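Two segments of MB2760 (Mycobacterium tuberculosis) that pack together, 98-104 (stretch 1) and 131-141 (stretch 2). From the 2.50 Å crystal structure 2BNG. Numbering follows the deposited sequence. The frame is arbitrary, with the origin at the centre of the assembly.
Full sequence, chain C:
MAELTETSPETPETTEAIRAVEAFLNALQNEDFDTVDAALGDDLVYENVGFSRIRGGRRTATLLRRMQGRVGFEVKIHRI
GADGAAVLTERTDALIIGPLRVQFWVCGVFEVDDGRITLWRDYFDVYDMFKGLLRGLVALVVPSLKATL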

ATOM      1  N   GLY C  98     -46.482  -9.172  -0.765  1.00 40.28           N
ATOM      2  CA  GLY C  98     -46.220  -9.890  -2.002  1.00 40.83           C
ATOM      3  C   GLY C  98     -45.539  -8.992  -3.029  1.00 41.15           C
ATOM      4  O   GLY C  98     -44.464  -8.421  -2.748  1.00 40.11           O
ATOM      5  N   PRO C  99     -46.172  -8.828  -4.220  1.00 42.18           N
ATOM      6  CA  PRO C  99     -45.545  -8.055  -5.305  1.00 41.97           C
ATOM      7  C   PRO C  99     -45.857  -6.567  -5.208  1.00 41.11           C
ATOM      8  O   PRO C  99     -45.312  -5.786  -5.984  1.00 41.40           O
ATOM      9  N   LEU C 100     -46.728  -6.190  -4.272  1.00 39.95           N
ATOM     10  CA  LEU C 100     -47.047  -4.785  -4.022  1.00 38.95           C
ATOM     11  C   LEU C 100     -46.023  -4.121  -3.090  1.00 37.68           C
ATOM     12  O   LEU C 100     -45.816  -4.566  -1.956  1.00 37.20           O
ATOM     13  N   ARG C 101     -45.383  -3.057  -3.571  1.00 37.35           N
ATOM     14  CA  ARG C 101     -44.440  -2.303  -2.761  1.00 36.08           C
ATOM     15  C   ARG C 101     -44.895  -0.863  -2.627  1.00 35.45           C
ATOM     16  O   ARG C 101     -45.121  -0.184  -3.633  1.00 36.30           O
ATOM     17  N   VAL C 102     -45.060  -0.415  -1.385  1.00 33.71           N
ATOM     18  CA  VAL C 102     -45.537   0.932  -1.102  1.00 33.03           C
ATOM     19  C   VAL C 102     -44.470   1.705  -0.333  1.00 32.11           C
ATOM     20  O   VAL C 102     -44.133   1.382   0.807  1.00 31.06           O
ATOM     21  N   GLN C 103     -43.960   2.743  -0.968  1.00 32.12           N
ATOM     22  CA  GLN C 103     -42.818   3.467  -0.459  1.00 31.88           C
ATOM     23  C   GLN C 103     -43.196   4.915  -0.151  1.00 31.35           C
ATOM     24  O   GLN C 103     -43.918   5.556  -0.925  1.00 32.80           O
ATOM     25  N   PHE C 104     -42.689   5.433   0.959  1.00 29.64           N
ATOM     26  CA  PHE C 104     -43.117   6.731   1.472  1.00 29.03           C
ATOM     27  C   PHE C 104     -42.044   7.267   2.426  1.00 28.37           C
ATOM     28  O   PHE C 104     -41.268   6.470   2.997  1.00 28.54           O
ATOM     29  N   LYS C 131     -49.812   8.483  -2.861  1.00 38.06           N
ATOM     30  CA  LYS C 131     -48.962   8.477  -4.052  1.00 38.88           C
ATOM     31  C   LYS C 131     -48.083   7.240  -4.143  1.00 38.06           C
ATOM     32  O   LYS C 131     -47.860   6.719  -5.239  1.00 39.03           O
ATOM     33  N   GLY C 132     -47.592   6.781  -2.995  1.00 36.44           N
ATOM     34  CA  GLY C 132     -46.801   5.563  -2.928  1.00 36.12           C
ATOM     35  C   GLY C 132     -47.628   4.344  -3.284  1.00 37.38           C
ATOM     36  O   GLY C 132     -47.130   3.424  -3.925  1.00 37.33           O
ATOM     37  N   LEU C 133     -48.897   4.350  -2.872  1.00 38.29           N
ATOM     38  CA  LEU C 133     -49.825   3.262  -3.167  1.00 40.07           C
ATOM     39  C   LEU C 133     -50.151   3.185  -4.667  1.00 42.26           C
ATOM     40  O   LEU C 133     -50.172   2.100  -5.249  1.00 43.37           O
ATOM     41  N   LEU C 134     -50.373   4.341  -5.283  1.00 43.74           N
ATOM     42  CA  LEU C 134     -50.679   4.413  -6.710  1.00 46.57           C
ATOM     43  C   LEU C 134     -49.523   3.936  -7.553  1.00 47.00           C
ATOM     44  O   LEU C 134     -49.718   3.242  -8.546  1.00 47.89           O
ATOM     45  N   ARG C 135     -48.322   4.319  -7.147  1.00 46.44           N
ATOM     46  CA  ARG C 135     -47.141   3.860  -7.820  1.00 47.83           C
ATOM     47  C   ARG C 135     -46.897   2.365  -7.620  1.00 47.29           C
ATOM     48  O   ARG C 135     -46.442   1.684  -8.536  1.00 48.26           O
ATOM     49  N   GLY C 136     -47.193   1.876  -6.419  1.00 45.98           N
ATOM     50  CA  GLY C 136     -47.115   0.456  -6.132  1.00 45.80           C
ATOM     51  C   GLY C 136     -48.065  -0.312  -7.028  1.00 47.73           C
ATOM     52  O   GLY C 136     -47.685  -1.299  -7.680  1.00 48.22           O
ATOM     53  N   LEU C 137     -49.306   0.153  -7.063  1.00 48.50           N
ATOM     54  CA  LEU C 137     -50.329  -0.466  -7.886  1.00 50.50           C
ATOM     55  C   LEU C 137     -49.991  -0.435  -9.375  1.00 52.12           C
ATOM     56  O   LEU C 137     -50.151  -1.433 -10.060  1.00 53.09           O
ATOM     57  N   VAL C 138     -49.506   0.700  -9.860  1.00 52.54           N
ATOM     58  CA  VAL C 138     -49.077   0.812 -11.250  1.00 54.83           C
ATOM     59  C   VAL C 138     -47.925  -0.158 -11.557  1.00 55.43           C
ATOM     60  O   VAL C 138     -47.916  -0.809 -12.616  1.00 57.06           O
ATOM     61  N   ALA C 139     -46.974  -0.264 -10.631  1.00 54.06           N
ATOM     62  CA  ALA C 139     -45.801  -1.111 -10.840  1.00 54.87           C
ATOM     63  C   ALA C 139     -46.148  -2.614 -10.870  1.00 56.10           C
ATOM     64  O   ALA C 139     -45.427  -3.411 -11.449  1.00 56.98           O
ATOM     65  N   LEU C 140     -47.261  -2.976 -10.263  1.00 56.94           N
ATOM     66  CA  LEU C 140     -47.847  -4.310 -10.314  1.00 58.84           C
ATOM     67  C   LEU C 140     -48.145  -4.794 -11.723  1.00 62.35           C
ATOM     68  O   LEU C 140     -48.273  -5.998 -11.971  1.00 63.31           O
ATOM     69  N   VAL C 141     -48.278  -3.795 -12.636  1.00 64.61           N
ATOM     70  CA  VAL C 141     -48.744  -4.021 -13.986  1.00 67.97           C
ATOM     71  C   VAL C 141     -47.599  -3.652 -14.937  1.00 69.35           C
ATOM     72  O   VAL C 141     -47.393  -4.293 -15.967  1.00 71.73           O
TER

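The helix of stretch 2 meets the strand of stretch 1 backbone to backbone, through two glycines spaced one helical turn apart. Strand 100-104 and helix 131-139 run nearly antiparallel, at 151°, and their axes approach to 6.6 Å, which sets Gly 132 CA 5.1 Å from Gln 103 CA and Gly 136 CA 5.1 Å from Arg 101 CA. An ideal CB on Gly 132 would lie 2.4 Å from Gln 103 O, and one on Gly 136 would lie 2.6 Å from Arg 101 O and 2.9 Å from Leu 100 CD1; the absence of side chains is what permits this proximity. Gly 132 CA instead makes a CA-H...O contact with Gln 103 O at 3.5 Å.

No direct hydrogen bond crosses the interface, but two waters do the bridging. Water 1 donates to Pro 99 O (3.2 Å) and Gly 136 O (2.7 Å) and accepts from Arg 101 N (2.9 Å). Water 2 accepts from Gln 103 N (3.1 Å) and donates to Gly 132 O (2.7 Å), so strand amides are linked to helix carbonyls.

Apolar side chains fill the space beside the glycines. Leu 100 (t, p) leaves its backbone sideways, yet its end turns inward: CD1 lies 3.5 Å from Gly 136 C and 4.0 Å from Leu 137 CD2. Val 102 (t) places CG1 3.8 Å from Gly 132 C and CG2 3.8 Å from CD1 of Leu 133, a t, p rotamer that reaches back although its CA-to-CB bond points away. Leu 140, with chi1 between wells at -120°, brings CD1 to 4.1 Å from both Pro 99 CB and Leu 100 CB.

The extended Arg 101 side chain leads away from the helix; its NE and NH2 each donate to Gln 103 OE1 at 3.0 Å, pairing the two polar side chains along the strand.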

ATOM      1  CB  PRO C  99     -46.181  -8.636  -6.569  1.00 43.60           C
ATOM      2  CG  PRO C  99     -47.588  -9.094  -6.111  1.00 44.44           C
ATOM      3  CD  PRO C  99     -47.508  -9.353  -4.604  1.00 43.39           C
ATOM      4  CB  LEU C 100     -48.459  -4.660  -3.436  1.00 38.81           C
ATOM      5  CG  LEU C 100     -48.918  -3.252  -3.038  1.00 39.06           C
ATOM      6  CD1 LEU C 100     -48.958  -2.295  -4.272  1.00 38.52           C
ATOM      7  CD2 LEU C 100     -50.262  -3.276  -2.269  1.00 38.33           C
ATOM      8  CB  ARG C 101     -43.049  -2.362  -3.380  1.00 36.83           C
ATOM      9  CG  ARG C 101     -42.042  -1.411  -2.761  1.00 36.45           C
ATOM     10  CD  ARG C 101     -40.784  -1.412  -3.596  1.00 39.93           C
ATOM     11  NE  ARG C 101     -39.738  -0.690  -2.900  1.00 41.00           N
ATOM     12  CZ  ARG C 101     -38.849  -1.270  -2.108  1.00 41.67           C
ATOM     13  NH1 ARG C 101     -38.873  -2.585  -1.956  1.00 41.95           N
ATOM     14  NH2 ARG C 101     -37.944  -0.532  -1.460  1.00 40.24           N
ATOM     15  CB  VAL C 102     -46.866   0.926  -0.285  1.00 33.55           C
ATOM     16  CG1 VAL C 102     -47.346   2.355  -0.009  1.00 31.12           C
ATOM     17  CG2 VAL C 102     -47.953   0.108  -1.001  1.00 34.08           C
ATOM     18  CB  GLN C 103     -41.710   3.409  -1.509  1.00 32.57           C
ATOM     19  CG  GLN C 103     -40.338   3.795  -1.029  1.00 33.73           C
ATOM     20  CD  GLN C 103     -39.267   3.315  -1.999  1.00 36.08           C
ATOM     21  OE1 GLN C 103     -39.118   2.148  -2.210  1.00 34.99           O
ATOM     22  NE2 GLN C 103     -38.548   4.212  -2.594  1.00 34.27           N
ATOM     23  CB  PHE C 104     -44.477   6.603   2.212  1.00 28.52           C
ATOM     24  CG  PHE C 104     -44.513   5.491   3.251  1.00 27.82           C
ATOM     25  CD1 PHE C 104     -44.253   5.760   4.580  1.00 27.91           C
ATOM     26  CD2 PHE C 104     -44.817   4.173   2.890  1.00 27.97           C
ATOM     27  CE1 PHE C 104     -44.297   4.734   5.548  1.00 28.70           C
ATOM     28  CE2 PHE C 104     -44.835   3.151   3.839  1.00 27.18           C
ATOM     29  CZ  PHE C 104     -44.571   3.430   5.169  1.00 27.41           C
ATOM     30  CB  LYS C 131     -48.088   9.730  -4.122  1.00 38.60           C
ATOM     31  CG  LYS C 131     -48.831  10.956  -4.609  1.00 40.23           C
ATOM     32  CD  LYS C 131     -47.907  12.160  -4.799  1.00 40.94           C
ATOM     33  CE  LYS C 131     -47.192  12.530  -3.506  1.00 40.51           C
ATOM     34  NZ  LYS C 131     -46.118  13.516  -3.774  1.00 41.14           N
ATOM     35  CB  LEU C 133     -51.112   3.386  -2.329  1.00 40.18           C
ATOM     36  CG  LEU C 133     -52.143   2.247  -2.473  1.00 41.78           C
ATOM     37  CD1 LEU C 133     -51.544   0.878  -2.076  1.00 40.02           C
ATOM     38  CD2 LEU C 133     -53.410   2.550  -1.677  1.00 40.73           C
ATOM     39  CB  LEU C 134     -51.060   5.830  -7.127  1.00 47.01           C
ATOM     40  CG  LEU C 134     -52.513   6.185  -6.800  1.00 50.06           C
ATOM     41  CD1 LEU C 134     -52.705   7.674  -6.850  1.00 51.36           C
ATOM     42  CD2 LEU C 134     -53.512   5.563  -7.732  1.00 52.95           C
ATOM     43  CB  ARG C 135     -45.948   4.618  -7.332  1.00 47.17           C
ATOM     44  CG  ARG C 135     -44.920   4.512  -8.331  1.00 50.91           C
ATOM     45  CD  ARG C 135     -43.721   5.019  -7.815  1.00 55.65           C
ATOM     46  NE  ARG C 135     -42.603   4.558  -8.598  1.00 59.66           N
ATOM     47  CZ  ARG C 135     -41.723   5.401  -9.102  1.00 62.48           C
ATOM     48  NH1 ARG C 135     -41.926   6.687  -8.899  1.00 63.84           N
ATOM     49  NH2 ARG C 135     -40.680   4.977  -9.797  1.00 62.89           N
ATOM     50  CB  LEU C 137     -51.677   0.187  -7.622  1.00 51.14           C
ATOM     51  CG  LEU C 137     -52.260  -0.071  -6.235  1.00 49.87           C
ATOM     52  CD1 LEU C 137     -53.545   0.736  -6.105  1.00 48.76           C
ATOM     53  CD2 LEU C 137     -52.499  -1.582  -5.968  1.00 48.97           C
ATOM     54  CB  VAL C 138     -48.689   2.264 -11.637  1.00 54.96           C
ATOM     55  CG1 VAL C 138     -47.920   2.287 -12.946  1.00 55.55           C
ATOM     56  CG2 VAL C 138     -49.937   3.147 -11.739  1.00 56.04           C
ATOM     57  CB  ALA C 139     -44.754  -0.819  -9.809  1.00 52.60           C
ATOM     58  CB  LEU C 140     -49.180  -4.288  -9.579  1.00 58.69           C
ATOM     59  CG  LEU C 140     -49.450  -5.155  -8.363  1.00 57.44           C
ATOM     60  CD1 LEU C 140     -48.238  -5.206  -7.473  1.00 55.92           C
ATOM     61  CD2 LEU C 140     -50.677  -4.636  -7.634  1.00 56.56           C
ATOM     62  CB  VAL C 141     -50.000  -3.143 -14.208  1.00 69.18           C
ATOM     63  CG1 VAL C 141     -50.255  -2.926 -15.557  1.00 71.64           C
ATOM     64  CG2 VAL C 141     -51.195  -3.776 -13.703  1.00 69.53           C
TER
HETATM   65  O   HOH W   1     -45.654  -2.601  -6.416  1.00 33.74           O
HETATM   66  O   HOH W   2     -44.428   3.318  -3.970  1.00 21.80           O